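Side-chain contact in haloacid dehalogenase domain protein hydrolase (Planctomyces limnophilus, PDB 4OVY), which binds a calcium ion and is probably a hydrolase of the haloacid dehalogenase superfamily, possibly a phosphatase: residues 101-104 with 105-109. Residues are numbered along the deposited sequence; the frame is centred on the assembly and turned at random.
Sequences ELTM and ATHAG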
# COMPACT_ATOMS: atom_id res chain seq x y z
N GLU A 101 9.63 3.33 -17.71
CA GLU A 101 10.56 4.39 -18.12
C GLU A 101 10.02 5.23 -19.29
O GLU A 101 10.18 6.45 -19.31
CB GLU A 101 11.93 3.83 -18.47
CG GLU A 101 12.70 3.35 -17.25
CD GLU A 101 14.02 2.67 -17.59
OE1 GLU A 101 14.12 2.01 -18.65
OE2 GLU A 101 14.95 2.78 -16.77
N LEU A 102 9.38 4.57 -20.26
CA LEU A 102 8.81 5.26 -21.40
C LEU A 102 7.66 6.17 -20.95
O LEU A 102 7.56 7.32 -21.39
CB LEU A 102 8.33 4.25 -22.45
CG LEU A 102 7.63 4.78 -23.70
CD1 LEU A 102 8.52 5.75 -24.44
CD2 LEU A 102 7.22 3.62 -24.61
N THR A 103 6.82 5.65 -20.06
CA THR A 103 5.71 6.43 -19.53
C THR A 103 6.23 7.58 -18.65
O THR A 103 5.72 8.70 -18.72
CB THR A 103 4.75 5.53 -18.72
OG1 THR A 103 4.35 4.42 -19.54
CG2 THR A 103 3.53 6.30 -18.28
N MSE A 104 7.26 7.30 -17.86
CA MSE A 104 7.92 8.28 -17.00
C MSE A 104 8.45 9.44 -17.82
O MSE A 104 8.22 10.60 -17.46
CB MSE A 104 9.09 7.60 -16.27
CG MSE A 104 9.97 8.52 -15.44
SE MSE A 104 11.67 7.61 -15.04
CE MSE A 104 12.53 7.73 -16.82
N ALA A 105 9.15 9.14 -18.91
CA ALA A 105 9.80 10.18 -19.71
C ALA A 105 8.81 11.08 -20.45
O ALA A 105 9.16 12.19 -20.83
CB ALA A 105 10.77 9.55 -20.70
N THR A 106 7.58 10.60 -20.64
CA THR A 106 6.59 11.30 -21.46
C THR A 106 5.50 11.99 -20.64
O THR A 106 4.67 12.69 -21.21
CB THR A 106 5.93 10.35 -22.48
OG1 THR A 106 5.45 9.17 -21.82
CG2 THR A 106 6.94 9.96 -23.55
N HIS A 107 5.50 11.80 -19.32
CA HIS A 107 4.48 12.41 -18.46
C HIS A 107 5.02 13.05 -17.18
O HIS A 107 4.28 13.24 -16.22
CB HIS A 107 3.43 11.37 -18.11
CG HIS A 107 2.70 10.85 -19.30
ND1 HIS A 107 3.21 9.85 -20.10
CD2 HIS A 107 1.53 11.22 -19.86
CE1 HIS A 107 2.37 9.61 -21.09
NE2 HIS A 107 1.35 10.43 -20.97
N ALA A 108 6.31 13.38 -17.16
CA ALA A 108 6.91 14.03 -16.00
C ALA A 108 6.48 15.49 -15.94
O ALA A 108 6.26 16.11 -16.97
CB ALA A 108 8.43 13.95 -16.07
N GLY A 109 6.34 16.02 -14.73
CA GLY A 109 6.00 17.43 -14.53
C GLY A 109 4.52 17.73 -14.41
O GLY A 109 4.14 18.86 -14.06
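His107 reaches back to the carbonyl of Thr103 at the C-terminal end of helix 95-106, where its side chain bonds a backbone oxygen of the last turn. His107 CB sits 3.6 Å from Thr103 O; chi1 of -62° sets CG beside the backbone N, and the turn of the ring about CB-CG (chi2 83°) brings ND1 to the same oxygen. His107 ND1 donates to Thr103 O at 3.1 Å, in the carbonyl plane and on a lone pair, with the acceptor almost in the ring plane. The methyl CG2 of Thr103 lies 4.0 Å from His107 ND1. His107 NE2 is hydrogen-bonded to Arg63 NE, and Phe115 meets the ring edge-to-face. Leu102 and Thr106 pack on helix 55-67, through Val64 and Leu67, and on Phe80.

Thr103 O also accepts from Thr106 N at 3.3 Å, but that donor stands well above the carbonyl plane. Just before this, Ala105 N makes the i to i+4 helical bond to Glu101 O, 2.9 Å long. Thr106 places its hydroxyl between its own backbone N and carbonyl carbon (chi1 51°), facing two helix carbonyls: OG1 is 2.8 Å from Leu102 O and 3.1 Å from Thr103 O, and its one proton could serve either.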